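Local coordinates for methyltransferase domain-containing protein (Serratia marcescens, PDB 7CLU) that probably transfers a methyl group from S-adenosyl-L-methionine to a hydroxyl oxygen as an O-methyltransferase of the prodigiosin synthetic pathway, at residues Y249-Q254 with L311-L316; G269-S274 with A317-A322. All coordinates share one frame; numbering follows the deposited sequence.

Contact 1. Residues Y249-Q254 with L311-L316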
loop_
_atom_site.group_PDB
_atom_site.type_symbol
_atom_site.label_atom_id
_atom_site.label_comp_id
_atom_site.label_asym_id
_atom_site.label_seq_id
_atom_site.Cartn_x
_atom_site.Cartn_y
_atom_site.Cartn_z
ATOM N N TYR A 249 -2.908 22.259 -7.171
ATOM C CA TYR A 249 -4.033 23.177 -7.071
ATOM C C TYR A 249 -5.131 22.813 -8.060
ATOM O O TYR A 249 -4.899 22.171 -9.088
ATOM C CB TYR A 249 -3.580 24.624 -7.316
ATOM C CG TYR A 249 -2.526 25.046 -6.330
ATOM C CD1 TYR A 249 -2.868 25.401 -5.027
ATOM C CD2 TYR A 249 -1.180 25.033 -6.677
ATOM C CE1 TYR A 249 -1.899 25.760 -4.109
ATOM C CE2 TYR A 249 -0.208 25.386 -5.768
ATOM C CZ TYR A 249 -0.572 25.744 -4.484
ATOM O OH TYR A 249 0.399 26.095 -3.578
ATOM N N ALA A 250 -6.347 23.240 -7.731
ATOM C CA ALA A 250 -7.448 23.102 -8.664
ATOM C C ALA A 250 -7.139 23.877 -9.946
ATOM O O ALA A 250 -6.397 24.867 -9.924
ATOM C CB ALA A 250 -8.751 23.614 -8.045
ATOM N N PRO A 251 -7.693 23.437 -11.074
ATOM C CA PRO A 251 -7.480 24.157 -12.344
ATOM C C PRO A 251 -7.750 25.651 -12.278
ATOM O O PRO A 251 -6.988 26.436 -12.866
ATOM C CB PRO A 251 -8.457 23.447 -13.291
ATOM C CG PRO A 251 -8.499 22.045 -12.765
ATOM C CD PRO A 251 -8.424 22.173 -11.266
ATOM N N GLU A 252 -8.823 26.066 -11.588
ATOM C CA GLU A 252 -9.128 27.488 -11.476
ATOM C C GLU A 252 -8.010 28.233 -10.756
ATOM O O GLU A 252 -7.651 29.352 -11.139
ATOM C CB GLU A 252 -10.471 27.684 -10.754
ATOM C CG GLU A 252 -11.563 26.675 -11.149
ATOM C CD GLU A 252 -11.367 25.281 -10.523
ATOM O OE1 GLU A 252 -11.278 25.191 -9.286
ATOM O OE2 GLU A 252 -11.302 24.278 -11.268
ATOM N N THR A 253 -7.433 27.622 -9.719
ATOM C CA THR A 253 -6.269 28.217 -9.070
ATOM C C THR A 253 -5.046 28.159 -9.976
ATOM O O THR A 253 -4.220 29.086 -9.989
ATOM C CB THR A 253 -5.997 27.496 -7.752
ATOM O OG1 THR A 253 -7.164 27.593 -6.921
ATOM C CG2 THR A 253 -4.773 28.089 -7.031
ATOM N N GLN A 254 -4.899 27.070 -10.730
ATOM C CA GLN A 254 -3.808 27.011 -11.696
ATOM C C GLN A 254 -3.882 28.192 -12.654
ATOM O O GLN A 254 -2.862 28.819 -12.968
ATOM C CB GLN A 254 -3.853 25.695 -12.467
ATOM C CG GLN A 254 -3.683 24.451 -11.615
ATOM C CD GLN A 254 -3.573 23.212 -12.471
ATOM O OE1 GLN A 254 -3.176 23.286 -13.643
ATOM N NE2 GLN A 254 -3.918 22.051 -11.896
ATOM N N LEU A 311 -1.926 22.766 -21.875
ATOM C CA LEU A 311 -1.859 23.709 -22.987
ATOM C C LEU A 311 -3.045 24.661 -22.960
ATOM O O LEU A 311 -2.872 25.878 -23.105
ATOM C CB LEU A 311 -1.808 22.963 -24.320
ATOM C CG LEU A 311 -0.521 22.203 -24.634
ATOM C CD1 LEU A 311 -0.599 21.502 -25.984
ATOM C CD2 LEU A 311 0.672 23.140 -24.581
ATOM N N ASP A 312 -4.256 24.123 -22.745
ATOM C CA ASP A 312 -5.453 24.956 -22.695
ATOM C C ASP A 312 -5.344 26.010 -21.605
ATOM O O ASP A 312 -5.735 27.168 -21.808
ATOM C CB ASP A 312 -6.695 24.090 -22.465
ATOM C CG ASP A 312 -6.998 23.160 -23.632
ATOM O OD1 ASP A 312 -6.502 23.407 -24.752
ATOM O OD2 ASP A 312 -7.740 22.171 -23.425
ATOM N N ARG A 313 -4.808 25.633 -20.439
ATOM C CA ARG A 313 -4.686 26.587 -19.343
ATOM C C ARG A 313 -3.627 27.639 -19.634
ATOM O O ARG A 313 -3.798 28.809 -19.268
ATOM C CB ARG A 313 -4.386 25.854 -18.030
ATOM C CG ARG A 313 -5.592 25.127 -17.503
ATOM C CD ARG A 313 -5.360 24.327 -16.219
ATOM N NE ARG A 313 -6.364 23.268 -16.170
ATOM C CZ ARG A 313 -6.124 22.036 -15.755
ATOM N NH1 ARG A 313 -4.909 21.711 -15.325
ATOM N NH2 ARG A 313 -7.096 21.136 -15.769
ATOM N N PHE A 314 -2.521 27.250 -20.282
ATOM C CA PHE A 314 -1.538 28.240 -20.712
ATOM C C PHE A 314 -2.186 29.292 -21.613
ATOM O O PHE A 314 -2.036 30.500 -21.388
ATOM C CB PHE A 314 -0.371 27.558 -21.434
ATOM C CG PHE A 314 0.798 27.223 -20.539
ATOM C CD1 PHE A 314 0.608 26.517 -19.352
ATOM C CD2 PHE A 314 2.086 27.613 -20.884
ATOM C CE1 PHE A 314 1.693 26.196 -18.528
ATOM C CE2 PHE A 314 3.178 27.303 -20.075
ATOM C CZ PHE A 314 2.990 26.590 -18.894
ATOM N N ARG A 315 -2.931 28.845 -22.629
ATOM C CA ARG A 315 -3.546 29.782 -23.566
ATOM C C ARG A 315 -4.558 30.673 -22.860
ATOM O O ARG A 315 -4.535 31.900 -23.020
ATOM C CB ARG A 315 -4.196 29.020 -24.722
ATOM C CG ARG A 315 -3.238 28.059 -25.398
ATOM C CD ARG A 315 -3.846 27.347 -26.593
ATOM N NE ARG A 315 -2.796 27.023 -27.549
ATOM C CZ ARG A 315 -2.519 25.803 -27.998
ATOM N NH1 ARG A 315 -3.231 24.752 -27.598
ATOM N NH2 ARG A 315 -1.519 25.641 -28.860
ATOM N N LEU A 316 -5.441 30.070 -22.050
ATOM C CA LEU A 316 -6.430 30.844 -21.300
ATOM C C LEU A 316 -5.775 31.896 -20.417
ATOM O O LEU A 316 -6.375 32.946 -20.149
ATOM C CB LEU A 316 -7.291 29.911 -20.440
ATOM C CG LEU A 316 -8.612 29.406 -21.011
ATOM C CD1 LEU A 316 -9.418 28.705 -19.919
ATOM C CD2 LEU A 316 -9.413 30.553 -21.622
#

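Contact 2. Residues G269-S274 with A317-A322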
loop_
_atom_site.group_PDB
_atom_site.type_symbol
_atom_site.label_atom_id
_atom_site.label_comp_id
_atom_site.label_asym_id
_atom_site.label_seq_id
_atom_site.Cartn_x
_atom_site.Cartn_y
_atom_site.Cartn_z
ATOM N N GLY A 269 9.001 37.329 -22.941
ATOM C CA GLY A 269 9.600 36.342 -22.069
ATOM C C GLY A 269 9.033 34.956 -22.306
ATOM O O GLY A 269 7.978 34.780 -22.918
ATOM N N ARG A 270 9.752 33.954 -21.799
ATOM C CA ARG A 270 9.339 32.560 -21.886
ATOM C C ARG A 270 9.045 32.011 -20.493
ATOM O O ARG A 270 9.739 32.341 -19.526
ATOM C CB ARG A 270 10.421 31.710 -22.552
ATOM C CG ARG A 270 10.037 30.253 -22.770
ATOM C CD ARG A 270 11.062 29.544 -23.655
ATOM N NE ARG A 270 10.894 29.930 -25.050
ATOM C CZ ARG A 270 11.724 29.609 -26.039
ATOM N NH1 ARG A 270 12.819 28.883 -25.801
ATOM N NH2 ARG A 270 11.454 30.023 -27.274
ATOM N N PHE A 271 8.017 31.175 -20.394
ATOM C CA PHE A 271 7.674 30.524 -19.136
ATOM C C PHE A 271 7.564 29.024 -19.363
ATOM O O PHE A 271 7.008 28.573 -20.369
ATOM C CB PHE A 271 6.372 31.069 -18.540
ATOM C CG PHE A 271 5.854 30.247 -17.386
ATOM C CD1 PHE A 271 6.501 30.261 -16.160
ATOM C CD2 PHE A 271 4.740 29.442 -17.536
ATOM C CE1 PHE A 271 6.042 29.493 -15.104
ATOM C CE2 PHE A 271 4.284 28.674 -16.488
ATOM C CZ PHE A 271 4.944 28.702 -15.274
ATOM N N ILE A 272 8.121 28.251 -18.440
ATOM C CA ILE A 272 8.071 26.804 -18.506
ATOM C C ILE A 272 7.549 26.276 -17.175
ATOM O O ILE A 272 8.079 26.626 -16.120
ATOM C CB ILE A 272 9.450 26.187 -18.788
ATOM C CG1 ILE A 272 10.082 26.753 -20.071
ATOM C CG2 ILE A 272 9.321 24.679 -18.810
ATOM C CD1 ILE A 272 11.467 26.120 -20.422
ATOM N N ALA A 273 6.538 25.424 -17.223
ATOM C CA ALA A 273 6.142 24.627 -16.069
ATOM C C ALA A 273 6.561 23.189 -16.329
ATOM O O ALA A 273 6.241 22.649 -17.387
ATOM C CB ALA A 273 4.635 24.686 -15.844
ATOM N N SER A 274 7.258 22.569 -15.379
ATOM C CA SER A 274 7.554 21.145 -15.475
ATOM C C SER A 274 6.486 20.385 -14.690
ATOM O O SER A 274 6.222 20.711 -13.533
ATOM C CB SER A 274 8.960 20.805 -14.961
ATOM O OG SER A 274 9.276 21.385 -13.709
ATOM N N ALA A 317 -4.554 31.634 -19.950
ATOM C CA ALA A 317 -3.822 32.583 -19.125
ATOM C C ALA A 317 -3.097 33.638 -19.943
ATOM O O ALA A 317 -2.486 34.534 -19.350
ATOM C CB ALA A 317 -2.823 31.844 -18.225
ATOM N N GLY A 318 -3.130 33.553 -21.275
ATOM C CA GLY A 318 -2.592 34.593 -22.129
ATOM C C GLY A 318 -1.332 34.231 -22.881
ATOM O O GLY A 318 -0.866 35.039 -23.696
ATOM N N PHE A 319 -0.766 33.050 -22.647
ATOM C CA PHE A 319 0.488 32.677 -23.281
ATOM C C PHE A 319 0.290 32.380 -24.758
ATOM O O PHE A 319 -0.725 31.811 -25.165
ATOM C CB PHE A 319 1.085 31.450 -22.593
ATOM C CG PHE A 319 1.630 31.740 -21.242
ATOM C CD1 PHE A 319 2.804 32.450 -21.109
ATOM C CD2 PHE A 319 0.950 31.332 -20.103
ATOM C CE1 PHE A 319 3.311 32.730 -19.863
ATOM C CE2 PHE A 319 1.448 31.609 -18.852
ATOM C CZ PHE A 319 2.636 32.312 -18.733
ATOM N N SER A 320 1.293 32.737 -25.548
ATOM C CA SER A 320 1.327 32.440 -26.968
ATOM C C SER A 320 2.225 31.232 -27.219
ATOM O O SER A 320 3.116 30.916 -26.423
ATOM C CB SER A 320 1.821 33.664 -27.748
ATOM O OG SER A 320 0.933 34.763 -27.562
ATOM N N ASN A 321 1.963 30.542 -28.336
ATOM C CA ASN A 321 2.763 29.395 -28.787
ATOM C C ASN A 321 2.818 28.271 -27.756
ATOM O O ASN A 321 3.816 27.548 -27.669
ATOM C CB ASN A 321 4.181 29.821 -29.164
ATOM C CG ASN A 321 4.196 30.836 -30.265
ATOM O OD1 ASN A 321 3.623 30.611 -31.332
ATOM N ND2 ASN A 321 4.836 31.972 -30.016
ATOM N N ALA A 322 1.759 28.112 -26.973
ATOM C CA ALA A 322 1.729 27.067 -25.955
ATOM C C ALA A 322 2.046 25.713 -26.576
ATOM O O ALA A 322 1.388 25.291 -27.532
ATOM C CB ALA A 322 0.355 27.046 -25.280
#

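Contact 1. Residues Y249-Q254 with L311-L316
Arg313 leaves its helix with CG anti to the carbonyl carbon (chi1 -73°) and runs extended to NE. This carries the guanidinium across to Gln254, whose chain is also extended beyond CG. Arg313 NH1 donates to Gln254 OE1 at 2.9 Å. The bond is weak because it is bent, with an N-H...O angle of 129°. The amide and guanidinium planes are almost perpendicular, 89° apart. NH1 has a second partner in Ser305 OG, its stronger one. Gln254 OE1 also lies 3.5 Å from Arg313 CD, against the aliphatic chain.

The other end of the amide is held more firmly. Gln254 NE2 donates to Tyr249 O at 3.0 Å in a nearly straight bond, with the carbonyl oxygen in the amide plane. This fixes the amide rotation and turns OE1 to Arg313. It also ties the loop before the helix to the first helical turn. Pro251 lies over one face of the guanidinium, offset toward its rim, with CG 3.4 Å from Arg313 NH2.

Gln254 is buried close to His247, the predicted proton acceptor, so this packing borders the probable active site. The contact joins the N-terminal turn of helix 251-264, with Ala250 at its N-cap, to the last turn of helix 307-316. Arg52 of the second subunit packs on Pro251, and Leu258 of helix 251-264 also touches Arg313.

Contact 2. Residues G269-S274 with A317-A322
Aromatic packing carries this contact, between Phe271 and Phe319. Their ring planes are near parallel, only 18° apart, but the rings are slid so far that they barely overlap. The centroids are 5.5 Å apart. Phe319 CZ approaches Phe271 CD2 at 3.8 Å.

Contact of a methylene with the ring adds to it. Phe271 CB is 3.7 Å from Phe319 CE1 and 3.9 Å from Phe319 CZ, so the far end of one ring rests against the root of the other side chain. The first torsion of Phe319 (chi1 -72°) sets CG anti to its carbonyl carbon and sends the ring from the loop toward the strand. Both residues are buried, and the contact is wholly apolar.

Backbone shape places Phe319. Gly318 has positive phi (110°) and ends helix 307-316 in a Schellman motif. The chain leaves the helix there, and the next side chain, Phe319, points toward the strand. On the other side, Phe271 is held by backbone hydrogen bonding with Gly336 of the neighbouring strand 332-337.

The pair lies between the sheet and the helices packed on it. Strand 270-275 runs between 239-243 and 332-337 in the Rossmann-like methyltransferase sheet. Phe271 also packs on Ile240, Leu242, Leu258 and Ile261, while Tyr262 meets Phe319 edge-to-face. Past Asn321 the chain turns into edge strand 322-326.

How the contacts relate
The centres of the two contacts are about 11 Å apart, within one methyltransferase domain. Their segments alternate along the chain: 249-254, 269-274, 311-316, 317-322. Helix 251-264 leads into strand 270-275, and helix 307-316 leads through 317-322 into strand 322-326. The contacts thus join helix 251-264 and its following strand to helix 307-316 and the chain that leaves it. Phe314 bridges them directly. Its CZ lies 3.4 Å from Phe271 CE2, and its carbonyl O is probably hydrogen-bonded to Phe319 N. Contact 1 is partly buried and polar, beside the predicted proton acceptor and the second subunit; contact 2 is buried and apolar against the sheet. Together they pack the two helices onto the methyltransferase sheet.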